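Local coordinates for vibralactone Cyclase (Boreostereum vibrans, PDB 6KD0), which catalyses the cyclization that forms the fused bicyclic beta-lactone of vibralactone, using an alpha/beta-hydrolase fold, at residues E17-W22 with F317-L322; T137-S142 with L248-A252; K168-V172 with L337-Q343; I185-R191 with F264-L270. All coordinates share one frame. Residue numbers count along the deposited sequence, not the author numbering.

How the contacts relate
The four contacts are spread around an alpha/beta-hydrolase fold. Contacts 1 and 3 lie at the two ends of helix 321-338, their centres about 33 Å apart: its start meets the N-terminal region in contact 1, its end the start of strand 171-176 in contact 3. That strand leads into helix 178-192, used in contact 4, whose centre is about 19 Å from that of contact 3. Between strand and helix lies a GxSxG pattern around S177, which with D281 and H311 has the geometry of a Ser-His-Asp triad, probably the catalytic one. Contacts 2 and 4 approach to about 6 Å between nearest atoms, whereas contacts 1 and 4 lie on opposite sides of the chain's centre, their centres about 36 Å apart.

Contact 1. Residues E17-W22 with F317-L322; sequences EFAPVW and FRSMKL
E17 lies ahead of the helical turn that carries V21 and W22, its CB directed toward 317-322 and its CA 7.7 Å from that of L322. Its OE1 accepts from a water (2.4 Å), which in turn accepts from L322 N (2.8 Å) and weakly from K321 NZ (3.4 Å). F18, a t rotamer, turns its ring edge to the face of F317 in a T-shaped pair (centroids 5.7 Å, planes 80°). The same ring's edge makes a Met-aromatic contact with M320 SD, 5.3 Å from the centroid. V21 presses CG1 to 3.4 Å from F317 CD1 and CG2 to 4.0 Å from M320 CG. W22 has CE3 3.9 Å from F317 CZ. Across from them, a type I turn F317-M320 (M320 N to F317 O, 2.9 Å) leads to M320 as N-cap of helix 321-338. This apolar, water-edged contact thus joins the N-terminal helix to the turn between helices 313-316 and 321-338, with F25 meeting F317 edge-to-face and strand 309-310 touching F18 and L322.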
# COMPACT_ATOMS: atom_id res chain seq x y z
N GLU A 17 -10.28 -18.89 12.03
CA GLU A 17 -10.03 -19.38 10.69
C GLU A 17 -8.55 -19.32 10.34
O GLU A 17 -8.11 -20.05 9.44
CB GLU A 17 -10.85 -18.58 9.66
CG GLU A 17 -12.34 -18.89 9.71
CD GLU A 17 -13.20 -17.89 8.97
OE1 GLU A 17 -12.76 -17.37 7.91
OE2 GLU A 17 -14.32 -17.63 9.44
N PHE A 18 -7.78 -18.50 11.05
CA PHE A 18 -6.36 -18.37 10.72
C PHE A 18 -5.47 -19.38 11.42
O PHE A 18 -4.48 -19.83 10.84
CB PHE A 18 -5.86 -16.96 11.05
CG PHE A 18 -4.42 -16.76 10.70
CD1 PHE A 18 -4.02 -16.76 9.37
CD2 PHE A 18 -3.46 -16.61 11.68
CE1 PHE A 18 -2.69 -16.59 9.03
CE2 PHE A 18 -2.13 -16.45 11.34
CZ PHE A 18 -1.76 -16.43 10.01
N ALA A 19 -5.76 -19.73 12.68
CA ALA A 19 -4.89 -20.65 13.42
C ALA A 19 -4.60 -21.95 12.68
O ALA A 19 -3.42 -22.33 12.59
CB ALA A 19 -5.51 -20.92 14.80
N PRO A 20 -5.59 -22.67 12.11
CA PRO A 20 -5.22 -23.91 11.41
C PRO A 20 -4.40 -23.67 10.15
O PRO A 20 -3.45 -24.42 9.87
CB PRO A 20 -6.58 -24.56 11.08
CG PRO A 20 -7.63 -23.56 11.35
CD PRO A 20 -7.04 -22.43 12.13
N VAL A 21 -4.74 -22.62 9.40
CA VAL A 21 -3.97 -22.28 8.20
C VAL A 21 -2.53 -21.97 8.57
O VAL A 21 -1.59 -22.39 7.88
CB VAL A 21 -4.62 -21.10 7.46
CG1 VAL A 21 -3.72 -20.61 6.34
CG2 VAL A 21 -5.98 -21.50 6.92
N TRP A 22 -2.34 -21.21 9.64
CA TRP A 22 -0.99 -20.89 10.10
C TRP A 22 -0.25 -22.15 10.54
O TRP A 22 0.95 -22.30 10.28
CB TRP A 22 -1.05 -19.87 11.24
CG TRP A 22 0.31 -19.44 11.72
CD1 TRP A 22 0.84 -19.61 12.97
CD2 TRP A 22 1.32 -18.80 10.94
NE1 TRP A 22 2.11 -19.10 13.03
CE2 TRP A 22 2.44 -18.60 11.79
CE3 TRP A 22 1.40 -18.37 9.62
CZ2 TRP A 22 3.60 -17.98 11.36
CZ3 TRP A 22 2.57 -17.75 9.19
CH2 TRP A 22 3.65 -17.57 10.06
N PHE A 317 -2.14 -15.89 2.06
CA PHE A 317 -3.17 -16.90 2.28
C PHE A 317 -4.46 -16.50 1.58
O PHE A 317 -5.54 -16.59 2.15
CB PHE A 317 -3.40 -17.10 3.78
CG PHE A 317 -2.15 -17.44 4.54
CD1 PHE A 317 -1.64 -18.72 4.51
CD2 PHE A 317 -1.46 -16.47 5.25
CE1 PHE A 317 -0.48 -19.05 5.20
CE2 PHE A 317 -0.30 -16.78 5.95
CZ PHE A 317 0.20 -18.08 5.92
N ARG A 318 -4.37 -16.07 0.32
CA ARG A 318 -5.54 -15.53 -0.36
C ARG A 318 -6.68 -16.55 -0.45
O ARG A 318 -7.84 -16.15 -0.56
CB ARG A 318 -5.17 -15.05 -1.77
CG ARG A 318 -6.31 -14.30 -2.50
CD ARG A 318 -6.71 -13.03 -1.73
NE ARG A 318 -5.62 -12.06 -1.87
CZ ARG A 318 -5.50 -11.20 -2.88
NH1 ARG A 318 -6.44 -11.15 -3.82
NH2 ARG A 318 -4.45 -10.38 -2.95
N SER A 319 -6.39 -17.85 -0.36
CA SER A 319 -7.46 -18.83 -0.48
C SER A 319 -8.35 -18.85 0.75
O SER A 319 -9.46 -19.41 0.69
CB SER A 319 -6.87 -20.22 -0.76
OG SER A 319 -6.09 -20.66 0.34
N MET A 320 -7.92 -18.26 1.86
CA MET A 320 -8.80 -18.08 3.00
C MET A 320 -10.00 -17.24 2.59
O MET A 320 -9.87 -16.28 1.83
CB MET A 320 -8.08 -17.37 4.16
CG MET A 320 -7.12 -18.21 4.97
SD MET A 320 -6.32 -17.19 6.22
CE MET A 320 -7.63 -16.99 7.43
N LYS A 321 -11.19 -17.63 3.07
CA LYS A 321 -12.37 -16.80 2.85
C LYS A 321 -12.18 -15.41 3.44
O LYS A 321 -12.59 -14.40 2.84
CB LYS A 321 -13.61 -17.48 3.44
CG LYS A 321 -13.97 -18.79 2.76
CD LYS A 321 -14.72 -19.74 3.69
CE LYS A 321 -14.10 -19.83 5.10
NZ LYS A 321 -12.69 -20.30 5.13
N LEU A 322 -11.52 -15.32 4.59
CA LEU A 322 -11.24 -14.03 5.22
C LEU A 322 -10.33 -13.16 4.35
O LEU A 322 -10.53 -11.94 4.27
CB LEU A 322 -10.61 -14.25 6.59
CG LEU A 322 -10.62 -13.07 7.56
CD1 LEU A 322 -12.04 -12.56 7.81
CD2 LEU A 322 -9.96 -13.48 8.85
O HOH W 1 -11.04 -17.57 6.22

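Contact 2. Residues T137-S142 with L248-A252; sequences TPESSS and LANPA
The T137 side chain, in its p rotamer, lies against the end of helix 239-249: CG2 reaches A249 CA at 3.6 Å, and CB sits 3.7 Å from L248 O. A cis peptide bond follows, and P138 brings its CA 4.9 Å from that of L248, giving a CA-H...O contact to L248 O (3.5 Å) and an apolar touch of CG on L248 CD2 (4.0 Å). The CA-to-CB bonds of E139 and S140 point away, and the chain returns at S141, its CA 5.2 Å from A249 CA. A water donates to P138 O and L248 O and accepts from S141 OG. The one direct hydrogen bond is S142 N to A249 O (2.9 Å, 156°). N250 leaves the helix with positive phi (48/52), and a second water links S142 O to A252 N. Side-chain packing, backbone and water thus join the loop between strand 128-132 and helix 144-158 to the exit of helix 239-249, with helix 35-54 touching P138 and F259 touching S142 and P251.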
# COMPACT_ATOMS: atom_id res chain seq x y z
N THR A 137 15.51 -0.73 -1.24
CA THR A 137 16.57 -0.76 -0.26
C THR A 137 17.16 -2.16 -0.19
O THR A 137 16.54 -3.13 -0.62
CB THR A 137 16.04 -0.34 1.12
OG1 THR A 137 15.07 -1.31 1.55
CG2 THR A 137 15.41 1.05 1.06
N PRO A 138 18.38 -2.32 0.37
CA PRO A 138 19.31 -1.29 0.83
C PRO A 138 20.15 -0.69 -0.28
O PRO A 138 20.88 0.26 -0.00
CB PRO A 138 20.20 -2.05 1.81
CG PRO A 138 20.26 -3.45 1.25
CD PRO A 138 18.88 -3.68 0.63
N GLU A 139 20.08 -1.24 -1.49
CA GLU A 139 20.88 -0.73 -2.61
C GLU A 139 20.65 0.76 -2.83
O GLU A 139 21.58 1.50 -3.16
CB GLU A 139 20.58 -1.53 -3.88
CG GLU A 139 21.09 -2.96 -3.85
CD GLU A 139 20.09 -3.94 -3.25
OE1 GLU A 139 19.01 -3.51 -2.76
OE2 GLU A 139 20.38 -5.16 -3.27
N SER A 140 19.41 1.23 -2.68
CA SER A 140 19.10 2.65 -2.69
C SER A 140 18.52 3.03 -1.33
O SER A 140 17.56 2.41 -0.89
CB SER A 140 18.07 2.99 -3.78
OG SER A 140 18.55 2.73 -5.09
N SER A 141 19.07 4.06 -0.68
CA SER A 141 18.56 4.48 0.63
C SER A 141 17.37 5.42 0.48
O SER A 141 17.25 6.13 -0.52
CB SER A 141 19.66 5.21 1.42
OG SER A 141 20.76 4.34 1.57
N SER A 142 16.50 5.43 1.49
CA SER A 142 15.44 6.43 1.58
C SER A 142 16.06 7.82 1.52
O SER A 142 17.08 8.06 2.17
CB SER A 142 14.65 6.26 2.88
OG SER A 142 13.77 7.37 3.12
N LEU A 248 17.73 -1.21 6.93
CA LEU A 248 18.07 -1.35 5.52
C LEU A 248 17.75 -0.06 4.76
O LEU A 248 18.47 0.33 3.83
CB LEU A 248 17.32 -2.52 4.90
CG LEU A 248 17.64 -3.96 5.31
CD1 LEU A 248 16.70 -4.90 4.58
CD2 LEU A 248 19.08 -4.31 5.00
N ALA A 249 16.67 0.62 5.15
CA ALA A 249 16.27 1.82 4.42
C ALA A 249 17.24 2.98 4.67
O ALA A 249 17.33 3.89 3.84
CB ALA A 249 14.85 2.21 4.80
N ASN A 250 17.92 2.97 5.81
CA ASN A 250 19.03 3.87 6.09
C ASN A 250 18.73 5.34 5.78
O ASN A 250 19.47 5.98 5.03
CB ASN A 250 20.26 3.41 5.32
CG ASN A 250 21.53 4.11 5.77
OD1 ASN A 250 21.73 4.33 6.95
ND2 ASN A 250 22.37 4.48 4.82
N PRO A 251 17.63 5.90 6.29
CA PRO A 251 17.38 7.32 6.06
C PRO A 251 18.44 8.13 6.80
O PRO A 251 18.84 7.78 7.91
CB PRO A 251 15.98 7.55 6.65
CG PRO A 251 15.83 6.48 7.68
CD PRO A 251 16.52 5.28 7.06
N ALA A 252 18.88 9.22 6.18
CA ALA A 252 19.83 10.10 6.85
C ALA A 252 19.22 10.70 8.12
O ALA A 252 19.93 10.94 9.10
CB ALA A 252 20.29 11.20 5.89
O HOH W 2 20.42 1.79 2.21
O HOH W 3 18.61 9.86 3.32

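Contact 3. Residues K168-V172 with L337-Q343; sequences KKGFV and LFSKTPQ
This is a contact between the C-terminal tail and the entry to a central strand: 168-172 passes from a 3-10 turn into strand 171-176, while 337-343 ends helix 321-338 and completes the chain. V172, directed toward the helix, places CG2 over the F338 ring face (CH-pi, 3.6 Å from the centroid, 15° off the normal) and CG1 3.8 Å from L337 CD1. A type I turn F338-T341 brings T341 CA to 5.5 Å from G170 CA. T341, chi1 p, donates from OG1 to K169 O (2.9 Å). At G170 (phi/psi 136/137) a CB would jam against the preceding carbonyl O, and would also clash with F338 CD1 and T341 OG1, 3.0 Å from each. Q343 folds back, NE2 donating to T341 O (2.8 Å), and a water joins its NE2 to K168 O. K169 NZ is hydrogen-bonded to T94. L97 and Y99 of strand 97-101 pair with G170 and V172, while F171 bonds to T202 and packs on helix 144-158.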
# COMPACT_ATOMS: atom_id res chain seq x y z
N LYS A 168 -9.12 13.83 -13.79
CA LYS A 168 -10.31 14.61 -13.44
C LYS A 168 -11.52 13.72 -13.20
O LYS A 168 -12.46 14.15 -12.53
CB LYS A 168 -10.64 15.61 -14.55
CG LYS A 168 -9.51 16.57 -14.90
CD LYS A 168 -9.40 17.72 -13.92
CE LYS A 168 -10.47 18.77 -14.18
NZ LYS A 168 -11.20 19.13 -12.93
N LYS A 169 -11.51 12.50 -13.74
CA LYS A 169 -12.58 11.55 -13.46
C LYS A 169 -12.38 10.82 -12.14
O LYS A 169 -13.25 10.04 -11.74
CB LYS A 169 -12.68 10.55 -14.61
CG LYS A 169 -12.93 11.24 -15.95
CD LYS A 169 -13.45 10.28 -17.00
CE LYS A 169 -13.96 11.03 -18.23
NZ LYS A 169 -14.54 10.07 -19.23
N GLY A 170 -11.29 11.09 -11.44
CA GLY A 170 -10.96 10.37 -10.23
C GLY A 170 -9.49 10.05 -10.27
O GLY A 170 -8.98 9.65 -11.31
N PHE A 171 -8.81 10.22 -9.14
CA PHE A 171 -7.36 10.07 -9.07
C PHE A 171 -7.07 9.57 -7.65
O PHE A 171 -6.94 10.36 -6.72
CB PHE A 171 -6.66 11.38 -9.40
CG PHE A 171 -5.17 11.26 -9.57
CD1 PHE A 171 -4.56 10.03 -9.68
CD2 PHE A 171 -4.39 12.41 -9.63
CE1 PHE A 171 -3.17 9.95 -9.83
CE2 PHE A 171 -3.02 12.34 -9.79
CZ PHE A 171 -2.41 11.10 -9.89
N VAL A 172 -6.99 8.25 -7.51
CA VAL A 172 -6.86 7.59 -6.21
C VAL A 172 -5.46 7.00 -6.10
O VAL A 172 -5.01 6.27 -6.99
CB VAL A 172 -7.93 6.50 -6.02
CG1 VAL A 172 -7.66 5.70 -4.74
CG2 VAL A 172 -9.31 7.13 -5.97
N LEU A 337 -13.89 5.67 -2.72
CA LEU A 337 -13.08 6.82 -3.09
C LEU A 337 -13.41 7.32 -4.50
O LEU A 337 -13.52 8.53 -4.73
CB LEU A 337 -11.60 6.46 -2.97
CG LEU A 337 -11.16 6.15 -1.54
CD1 LEU A 337 -9.73 5.57 -1.53
CD2 LEU A 337 -11.24 7.40 -0.67
N PHE A 338 -13.57 6.40 -5.45
CA PHE A 338 -13.90 6.81 -6.81
C PHE A 338 -15.32 7.37 -6.90
O PHE A 338 -15.61 8.14 -7.82
CB PHE A 338 -13.71 5.65 -7.77
CG PHE A 338 -12.27 5.42 -8.18
CD1 PHE A 338 -11.56 6.40 -8.87
CD2 PHE A 338 -11.64 4.23 -7.89
CE1 PHE A 338 -10.25 6.18 -9.25
CE2 PHE A 338 -10.32 4.00 -8.27
CZ PHE A 338 -9.62 4.98 -8.95
N SER A 339 -16.21 7.03 -5.95
CA SER A 339 -17.56 7.56 -5.97
C SER A 339 -17.61 9.05 -5.65
O SER A 339 -18.67 9.66 -5.81
CB SER A 339 -18.46 6.81 -4.98
OG SER A 339 -18.18 7.23 -3.65
N LYS A 340 -16.50 9.64 -5.22
CA LYS A 340 -16.46 11.07 -4.97
C LYS A 340 -16.27 11.89 -6.24
O LYS A 340 -16.40 13.11 -6.19
CB LYS A 340 -15.36 11.36 -3.95
CG LYS A 340 -15.61 10.60 -2.66
CD LYS A 340 -14.84 11.14 -1.48
CE LYS A 340 -15.41 10.59 -0.17
NZ LYS A 340 -16.84 10.98 0.03
N THR A 341 -15.98 11.24 -7.37
CA THR A 341 -16.03 11.86 -8.69
C THR A 341 -16.73 10.89 -9.64
O THR A 341 -16.12 10.37 -10.58
CB THR A 341 -14.63 12.22 -9.20
OG1 THR A 341 -13.77 11.08 -9.05
CG2 THR A 341 -14.05 13.39 -8.43
N PRO A 342 -18.03 10.66 -9.43
CA PRO A 342 -18.70 9.50 -10.03
C PRO A 342 -18.84 9.62 -11.54
O PRO A 342 -19.11 10.70 -12.08
CB PRO A 342 -20.07 9.48 -9.35
CG PRO A 342 -20.32 10.89 -8.95
CD PRO A 342 -18.95 11.47 -8.61
N GLN A 343 -18.69 8.50 -12.23
CA GLN A 343 -18.82 8.47 -13.68
C GLN A 343 -20.03 7.66 -14.13
O GLN A 343 -20.28 7.53 -15.33
CB GLN A 343 -17.55 7.91 -14.32
CG GLN A 343 -16.30 8.61 -13.86
CD GLN A 343 -16.28 10.06 -14.29
OE1 GLN A 343 -16.46 10.37 -15.47
NE2 GLN A 343 -16.06 10.97 -13.34
O HOH W 4 -15.48 13.98 -13.57
O HOH W 5 -14.42 7.88 -10.08

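Contact 4. Residues I185-R191 with F264-L270; sequences IAAHWAR and FPSHANL
A buried histidine pair bridges helix and loop: H188 NE2 and H267 ND1 are hydrogen-bonded at 2.8 Å (160°), with either possibly the donor. Their rings meet rim to rim, planes at 79°. H188 (chi1 m, chi2 76°) is also sandwiched. On one face F264 forms an offset stack, centroids 4.0 Å apart and planes at 8°, with H188 CB 3.4 Å from the F264 centroid; on the opposite face L270 CD2 makes a CH-pi contact, 3.8 Å from the imidazole centroid. H188 ND1 is hydrogen-bonded to L184 O and H267 NE2 to L262 O.

Segment 185-191 is regular helix, and R191 follows H188 by three residues, its CA 6.6 Å from that of L270. With chi1 and chi2 t and chi3 p, its guanidinium reaches into the curve of the loop: NH1 donates to S266 O (2.9 Å) and A268 O (2.7 Å), and NH2 to S266 O (3.3 Å). S266 OG accepts from A268 N (3.1 Å), an ST turn in this loop. W189 completes an aromatic cluster with H188, F264 and H267, meeting the F264 ring obliquely, NE1 3.7 Å from F264 CZ.

Helix 178-192, which follows the probable nucleophile elbow, thereby holds the loop leading to strand 273-278. Helix 144-158 flanks helix 178-192 through Y150, edge-to-face with W189, and helix 284-296 flanks the loop through Y290, edge-to-face with H267.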
# COMPACT_ATOMS: atom_id res chain seq x y z
N ILE A 185 3.66 9.51 2.05
CA ILE A 185 4.61 10.57 1.73
C ILE A 185 4.18 11.31 0.47
O ILE A 185 4.07 12.54 0.45
CB ILE A 185 6.04 10.01 1.61
CG1 ILE A 185 6.47 9.43 2.96
CG2 ILE A 185 6.99 11.10 1.13
CD1 ILE A 185 7.63 8.49 2.92
N ALA A 186 3.87 10.55 -0.60
CA ALA A 186 3.54 11.17 -1.88
C ALA A 186 2.31 12.05 -1.77
O ALA A 186 2.23 13.09 -2.42
CB ALA A 186 3.33 10.10 -2.95
N ALA A 187 1.32 11.64 -0.97
CA ALA A 187 0.09 12.43 -0.86
C ALA A 187 0.35 13.77 -0.18
O ALA A 187 -0.22 14.80 -0.59
CB ALA A 187 -0.96 11.62 -0.10
N HIS A 188 1.21 13.80 0.85
CA HIS A 188 1.57 15.10 1.42
C HIS A 188 2.29 15.98 0.40
O HIS A 188 1.95 17.17 0.21
CB HIS A 188 2.44 14.94 2.66
CG HIS A 188 1.70 14.41 3.84
ND1 HIS A 188 1.36 13.08 3.96
CD2 HIS A 188 1.25 15.02 4.96
CE1 HIS A 188 0.74 12.89 5.11
NE2 HIS A 188 0.65 14.05 5.73
N TRP A 189 3.31 15.41 -0.25
CA TRP A 189 4.05 16.15 -1.27
C TRP A 189 3.13 16.71 -2.34
O TRP A 189 3.26 17.87 -2.74
CB TRP A 189 5.11 15.25 -1.90
CG TRP A 189 6.27 14.97 -1.01
CD1 TRP A 189 6.59 15.61 0.15
CD2 TRP A 189 7.29 14.01 -1.24
NE1 TRP A 189 7.75 15.08 0.67
CE2 TRP A 189 8.20 14.10 -0.18
CE3 TRP A 189 7.53 13.08 -2.26
CZ2 TRP A 189 9.35 13.30 -0.10
CZ3 TRP A 189 8.65 12.27 -2.18
CH2 TRP A 189 9.55 12.39 -1.10
N ALA A 190 2.18 15.90 -2.80
CA ALA A 190 1.30 16.31 -3.89
C ALA A 190 0.36 17.42 -3.43
O ALA A 190 0.04 18.33 -4.21
CB ALA A 190 0.51 15.11 -4.41
N ARG A 191 -0.11 17.34 -2.18
CA ARG A 191 -0.94 18.41 -1.64
C ARG A 191 -0.21 19.73 -1.76
O ARG A 191 -0.80 20.74 -2.18
CB ARG A 191 -1.29 18.13 -0.18
CG ARG A 191 -2.04 19.27 0.48
CD ARG A 191 -1.99 19.13 1.99
NE ARG A 191 -0.60 19.17 2.46
CZ ARG A 191 -0.20 18.77 3.66
NH1 ARG A 191 -1.07 18.31 4.54
NH2 ARG A 191 1.09 18.85 3.98
N PHE A 264 4.98 14.76 9.13
CA PHE A 264 4.69 15.97 8.36
C PHE A 264 4.09 17.02 9.28
O PHE A 264 3.25 16.69 10.13
CB PHE A 264 3.74 15.69 7.20
CG PHE A 264 4.42 15.19 5.97
CD1 PHE A 264 5.03 16.07 5.10
CD2 PHE A 264 4.49 13.83 5.71
CE1 PHE A 264 5.67 15.62 3.97
CE2 PHE A 264 5.15 13.37 4.58
CZ PHE A 264 5.74 14.26 3.71
N PRO A 265 4.50 18.28 9.16
CA PRO A 265 3.96 19.34 10.03
C PRO A 265 2.45 19.44 9.99
O PRO A 265 1.83 19.77 11.00
CB PRO A 265 4.63 20.61 9.50
CG PRO A 265 5.88 20.13 8.82
CD PRO A 265 5.56 18.78 8.26
N SER A 266 1.83 19.16 8.85
CA SER A 266 0.39 19.27 8.74
C SER A 266 -0.19 18.08 7.99
O SER A 266 0.35 17.66 6.96
CB SER A 266 -0.00 20.55 8.03
OG SER A 266 -1.38 20.52 7.73
N HIS A 267 -1.28 17.54 8.53
CA HIS A 267 -2.05 16.50 7.86
C HIS A 267 -3.39 17.02 7.36
O HIS A 267 -4.26 16.22 7.00
CB HIS A 267 -2.28 15.30 8.77
CG HIS A 267 -1.02 14.68 9.27
ND1 HIS A 267 -0.09 14.10 8.43
CD2 HIS A 267 -0.51 14.56 10.52
CE1 HIS A 267 0.93 13.65 9.14
NE2 HIS A 267 0.70 13.92 10.41
N ALA A 268 -3.58 18.34 7.33
CA ALA A 268 -4.83 18.89 6.81
C ALA A 268 -4.83 18.80 5.28
O ALA A 268 -3.78 18.75 4.64
CB ALA A 268 -5.02 20.35 7.24
N ASN A 269 -6.04 18.77 4.72
CA ASN A 269 -6.24 18.91 3.29
C ASN A 269 -5.64 17.74 2.49
O ASN A 269 -5.32 17.89 1.31
CB ASN A 269 -5.68 20.25 2.79
CG ASN A 269 -6.24 20.67 1.44
OD1 ASN A 269 -7.35 20.27 1.07
ND2 ASN A 269 -5.47 21.45 0.68
N LEU A 270 -5.48 16.58 3.14
CA LEU A 270 -5.12 15.35 2.45
C LEU A 270 -6.36 14.76 1.79
O LEU A 270 -7.49 15.15 2.12
CB LEU A 270 -4.54 14.35 3.45
CG LEU A 270 -3.21 14.75 4.08
CD1 LEU A 270 -2.82 13.76 5.16
CD2 LEU A 270 -2.13 14.82 3.02
O HOH W 6 3.04 19.65 6.14